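Side-chain contacts in N-acetylgalactosaminyltransferase 7 (Homo sapiens, PDB 6IWR), which belongs to the polypeptide GalNAc-transferase family and joins a GT-A type glycosyltransferase domain to a ricin-type beta-trefoil lectin domain: residues 355-358 against 359-363; 404-407 against 408-412. All blocks are in the same frame, centred on the assembly; numbering follows the deposited sequence.

Contact 1 (355-358 against 359-363); sequences ENFE and ISYKI
E355 opens the helix, and its carbonyl O accepts from I359 N at 3.1 Å. Its carboxylate OE1 forms a salt bridge with R224 NH1, and its side chain is about 10 Å from a bound manganese ion. N356 O accepts twice from S360. The hydroxyl OG donates at 2.7 Å, a serine bonded back to the carbonyl one turn earlier. S360 N donates from above the carbonyl plane. S360 OG can fold back because it stands beside its own backbone N (chi1 -59°). N356 ND2 lies 3.4 Å above the F357 ring plane and donates to M327 O. F357 runs side by side with Y361, and F357 CB touches Y361 CE2 at 3.6 Å. F357 O sits over one face of the Y361 ring, toward its rim, while bonding to Y361 N. E358 and K362 form a buried i,i+4 salt bridge. Bends at chi2 of E358 and at chi3 and chi4 of K362 bring NZ to OE2 at 2.8 Å, on the syn side but 27° out of the carboxylate plane. E358 OE1 also accepts from D346 N, and K362 NZ donates to L344 O. Between strands 332-335 and 369-373 in the chain, helix 355-365 packs against helices 336-342 (I359, I363), 400-412 (E358, Y361, K362) and 436-444 (E358, K362).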
loop_
_atom_site.group_PDB
_atom_site.type_symbol
_atom_site.label_atom_id
_atom_site.label_comp_id
_atom_site.label_asym_id
_atom_site.label_seq_id
_atom_site.Cartn_x
_atom_site.Cartn_y
_atom_site.Cartn_z
ATOM N N GLU A 355 1.795 -21.919 14.296
ATOM C CA GLU A 355 1.978 -23.354 14.350
ATOM C C GLU A 355 3.415 -23.687 14.071
ATOM O O GLU A 355 3.937 -24.636 14.589
ATOM C CB GLU A 355 1.094 -24.105 13.359
ATOM C CG GLU A 355 0.304 -23.236 12.429
ATOM C CD GLU A 355 1.094 -22.786 11.240
ATOM O OE1 GLU A 355 1.741 -23.621 10.602
ATOM O OE2 GLU A 355 1.046 -21.591 10.940
ATOM N N ASN A 356 4.031 -22.932 13.182
ATOM C CA ASN A 356 5.387 -23.209 12.782
ATOM C C ASN A 356 6.323 -23.109 13.963
ATOM O O ASN A 356 7.230 -23.892 14.113
ATOM C CB ASN A 356 5.820 -22.255 11.673
ATOM C CG ASN A 356 5.756 -20.804 12.082
ATOM O OD1 ASN A 356 4.727 -20.318 12.482
ATOM N ND2 ASN A 356 6.858 -20.114 11.965
ATOM N N PHE A 357 6.098 -22.105 14.783
ATOM C CA PHE A 357 6.817 -21.931 16.019
ATOM C C PHE A 357 6.540 -23.001 17.063
ATOM O O PHE A 357 7.440 -23.479 17.697
ATOM C CB PHE A 357 6.557 -20.542 16.565
ATOM C CG PHE A 357 7.034 -19.453 15.666
ATOM C CD1 PHE A 357 8.324 -19.443 15.211
ATOM C CD2 PHE A 357 6.192 -18.444 15.278
ATOM C CE1 PHE A 357 8.768 -18.446 14.383
ATOM C CE2 PHE A 357 6.628 -17.444 14.452
ATOM C CZ PHE A 357 7.917 -17.445 14.005
ATOM N N GLU A 358 5.283 -23.382 17.203
ATOM C CA GLU A 358 4.872 -24.361 18.184
ATOM C C GLU A 358 5.479 -25.746 17.978
ATOM O O GLU A 358 5.958 -26.345 18.922
ATOM C CB GLU A 358 3.356 -24.469 18.164
ATOM C CG GLU A 358 2.760 -25.084 19.404
ATOM C CD GLU A 358 2.157 -26.442 19.170
ATOM O OE1 GLU A 358 1.866 -26.778 18.029
ATOM O OE2 GLU A 358 1.982 -27.178 20.140
ATOM N N ILE A 359 5.489 -26.227 16.739
ATOM C CA ILE A 359 6.120 -27.500 16.408
ATOM C C ILE A 359 7.632 -27.396 16.536
ATOM O O ILE A 359 8.282 -28.351 16.983
ATOM C CB ILE A 359 5.678 -27.956 15.000
ATOM C CG1 ILE A 359 6.075 -29.410 14.735
ATOM C CG2 ILE A 359 6.295 -27.077 13.926
ATOM C CD1 ILE A 359 5.334 -30.400 15.549
ATOM N N SER A 360 8.218 -26.240 16.180
ATOM C CA SER A 360 9.660 -26.040 16.374
ATOM C C SER A 360 10.056 -26.157 17.845
ATOM O O SER A 360 10.968 -26.918 18.191
ATOM C CB SER A 360 10.095 -24.679 15.838
ATOM O OG SER A 360 9.807 -24.554 14.465
ATOM N N TYR A 361 9.412 -25.384 18.727
ATOM C CA TYR A 361 9.756 -25.477 20.143
ATOM C C TYR A 361 9.531 -26.899 20.664
ATOM O O TYR A 361 10.427 -27.477 21.288
ATOM C CB TYR A 361 8.980 -24.440 20.965
ATOM C CG TYR A 361 9.085 -23.024 20.426
ATOM C CD1 TYR A 361 10.293 -22.519 19.977
ATOM C CD2 TYR A 361 7.961 -22.207 20.351
ATOM C CE1 TYR A 361 10.384 -21.234 19.481
ATOM C CE2 TYR A 361 8.030 -20.925 19.859
ATOM C CZ TYR A 361 9.240 -20.434 19.422
ATOM O OH TYR A 361 9.312 -19.148 18.913
ATOM N N LYS A 362 8.366 -27.505 20.371
ATOM C CA LYS A 362 8.148 -28.902 20.774
ATOM C C LYS A 362 9.322 -29.793 20.371
ATOM O O LYS A 362 9.856 -30.553 21.194
ATOM C CB LYS A 362 6.852 -29.473 20.175
ATOM C CG LYS A 362 5.601 -29.021 20.872
ATOM C CD LYS A 362 4.483 -30.038 20.803
ATOM C CE LYS A 362 3.647 -29.875 19.551
ATOM N NZ LYS A 362 2.199 -29.951 19.862
ATOM N N ILE A 363 9.716 -29.747 19.094
ATOM C CA ILE A 363 10.747 -30.670 18.635
ATOM C C ILE A 363 12.033 -30.449 19.423
ATOM O O ILE A 363 12.668 -31.397 19.913
ATOM C CB ILE A 363 10.991 -30.509 17.131
ATOM C CG1 ILE A 363 9.808 -31.043 16.352
ATOM C CG2 ILE A 363 12.262 -31.211 16.746
ATOM C CD1 ILE A 363 9.913 -30.775 14.862
#

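Contact 2 (404-407 against 408-412); sequences NYVR and VVEVW
V406 and E410 are the side chains that meet here, one turn apart on the helix. They lie side by side and point the same way, with V406 CG1 4.0 Å from E410 CG. This is i,i+4 packing along the closing turns of helix 400-412.

Methyl groups also rest on backbone carbonyls. V408 CG2 is 3.4 Å from N404 O. V409 CG2 lies at the same distance, 3.4 Å, from Y405 O. In each valine CG2 stands beside the backbone N, on the side of the preceding turn.

Three backbone bonds across the contact are those of a regular alpha-helix. V408 N donates to N404 O at 3.1 Å, V409 N to Y405 O at 2.9 Å and E410 N to V406 O at 2.9 Å. Beyond them the helix is less regular: the V411 N to R407 O bond is doubtful, and the helix ends at W412.

The polar ends find partners outside the two segments. The E410 chain bends at chi2 (-52°), and its carboxylate leaves the helix surface. OE2 forms a salt bridge with K417, and OE1 a hydrogen bond with Y421 OH. The R407 guanidinium is buried and held by three bonds: a salt bridge from NE to D346 OD2, and hydrogen bonds from NH1 to Y432 O and NH2 to D434 O. This should keep its rotation fixed.

Helix 400-412 follows strand 376-382 in the chain. V408 and W412 meet helix 355-365. Y405, V406 and V409 touch helix 417-423. R407 and W412 touch helix 436-444.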
loop_
_atom_site.group_PDB
_atom_site.type_symbol
_atom_site.label_atom_id
_atom_site.label_comp_id
_atom_site.label_asym_id
_atom_site.label_seq_id
_atom_site.Cartn_x
_atom_site.Cartn_y
_atom_site.Cartn_z
ATOM N N ASN A 404 -3.454 -17.214 19.021
ATOM C CA ASN A 404 -2.597 -18.376 18.802
ATOM C C ASN A 404 -1.175 -18.120 19.279
ATOM O O ASN A 404 -0.554 -18.997 19.895
ATOM C CB ASN A 404 -2.595 -18.759 17.334
ATOM C CG ASN A 404 -3.898 -19.332 16.910
ATOM O OD1 ASN A 404 -4.926 -19.150 17.575
ATOM N ND2 ASN A 404 -3.891 -20.021 15.777
ATOM N N TYR A 405 -0.635 -16.928 18.999
ATOM C CA TYR A 405 0.659 -16.568 19.560
ATOM C C TYR A 405 0.667 -16.766 21.069
ATOM O O TYR A 405 1.635 -17.282 21.632
ATOM C CB TYR A 405 1.003 -15.121 19.205
ATOM C CG TYR A 405 1.235 -14.889 17.723
ATOM C CD1 TYR A 405 1.546 -15.951 16.873
ATOM C CD2 TYR A 405 1.154 -13.612 17.175
ATOM C CE1 TYR A 405 1.759 -15.746 15.524
ATOM C CE2 TYR A 405 1.372 -13.400 15.828
ATOM C CZ TYR A 405 1.664 -14.477 15.011
ATOM O OH TYR A 405 1.890 -14.284 13.676
ATOM N N VAL A 406 -0.420 -16.390 21.741
ATOM C CA VAL A 406 -0.444 -16.471 23.198
ATOM C C VAL A 406 -0.399 -17.915 23.660
ATOM O O VAL A 406 0.233 -18.234 24.670
ATOM C CB VAL A 406 -1.679 -15.755 23.763
ATOM C CG1 VAL A 406 -1.798 -16.068 25.248
ATOM C CG2 VAL A 406 -1.562 -14.252 23.524
ATOM N N ARG A 407 -1.112 -18.801 22.971
ATOM C CA ARG A 407 -1.069 -20.205 23.354
ATOM C C ARG A 407 0.351 -20.736 23.247
ATOM O O ARG A 407 0.878 -21.349 24.180
ATOM C CB ARG A 407 -2.037 -21.017 22.493
ATOM C CG ARG A 407 -3.502 -20.572 22.620
ATOM C CD ARG A 407 -4.413 -21.417 21.772
ATOM N NE ARG A 407 -4.270 -22.830 22.088
ATOM C CZ ARG A 407 -4.890 -23.443 23.098
ATOM N NH1 ARG A 407 -5.679 -22.763 23.916
ATOM N NH2 ARG A 407 -4.707 -24.740 23.321
ATOM N N VAL A 408 1.014 -20.455 22.134
ATOM C CA VAL A 408 2.372 -20.950 21.962
ATOM C C VAL A 408 3.269 -20.428 23.066
ATOM O O VAL A 408 4.021 -21.191 23.688
ATOM C CB VAL A 408 2.917 -20.573 20.578
ATOM C CG1 VAL A 408 4.360 -21.075 20.437
ATOM C CG2 VAL A 408 2.026 -21.169 19.501
ATOM N N VAL A 409 3.213 -19.114 23.317
ATOM C CA VAL A 409 4.137 -18.491 24.264
ATOM C C VAL A 409 3.896 -19.021 25.671
ATOM O O VAL A 409 4.842 -19.356 26.397
ATOM C CB VAL A 409 4.009 -16.960 24.209
ATOM C CG1 VAL A 409 4.636 -16.316 25.460
ATOM C CG2 VAL A 409 4.645 -16.404 22.911
ATOM N N GLU A 410 2.620 -19.108 26.072
ATOM C CA GLU A 410 2.285 -19.483 27.437
ATOM C C GLU A 410 2.734 -20.909 27.764
ATOM O O GLU A 410 3.030 -21.220 28.933
ATOM C CB GLU A 410 0.777 -19.328 27.661
ATOM C CG GLU A 410 0.288 -17.919 28.095
ATOM C CD GLU A 410 1.029 -17.358 29.298
ATOM O OE1 GLU A 410 1.188 -16.111 29.376
ATOM O OE2 GLU A 410 1.464 -18.165 30.151
ATOM N N VAL A 411 2.805 -21.798 26.771
ATOM C CA VAL A 411 3.199 -23.167 27.095
ATOM C C VAL A 411 4.711 -23.372 26.947
ATOM O O VAL A 411 5.283 -24.206 27.649
ATOM C CB VAL A 411 2.385 -24.195 26.268
ATOM C CG1 VAL A 411 2.171 -23.706 24.892
ATOM C CG2 VAL A 411 3.107 -25.543 26.206
ATOM N N TRP A 412 5.389 -22.590 26.103
ATOM C CA TRP A 412 6.768 -22.900 25.727
ATOM C C TRP A 412 7.807 -21.867 26.136
ATOM O O TRP A 412 8.953 -22.248 26.371
ATOM C CB TRP A 412 6.877 -23.129 24.207
ATOM C CG TRP A 412 6.161 -24.359 23.767
ATOM C CD1 TRP A 412 5.008 -24.434 23.019
ATOM C CD2 TRP A 412 6.506 -25.708 24.102
ATOM N NE1 TRP A 412 4.627 -25.766 22.864
ATOM C CE2 TRP A 412 5.533 -26.557 23.519
ATOM C CE3 TRP A 412 7.532 -26.284 24.860
ATOM C CZ2 TRP A 412 5.570 -27.938 23.668
ATOM C CZ3 TRP A 412 7.563 -27.666 25.001
ATOM C CH2 TRP A 412 6.593 -28.473 24.410
#

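Contact 1 comes first along the chain, on helix 355-365, and contact 2 follows on helix 400-412. Strands 369-373 and 376-382 of the large mixed sheet lie between them in sequence; the beta-trefoil strands, from 471 onward, come after both. The two centres are 10 Å apart, and the helices pack directly on each other. Y361 CE2 meets V408 CG1 at 3.7 Å, and E358 CB meets V408 CG2 at 3.8 Å. W412 lies against Y361 and K362. D346 bonds to both E358 and R407. Helix 436-444 touches both contacts, so the three helices form one buried cluster. The side chains of E355 and Y405 are about 10 and 13 Å from the manganese ion.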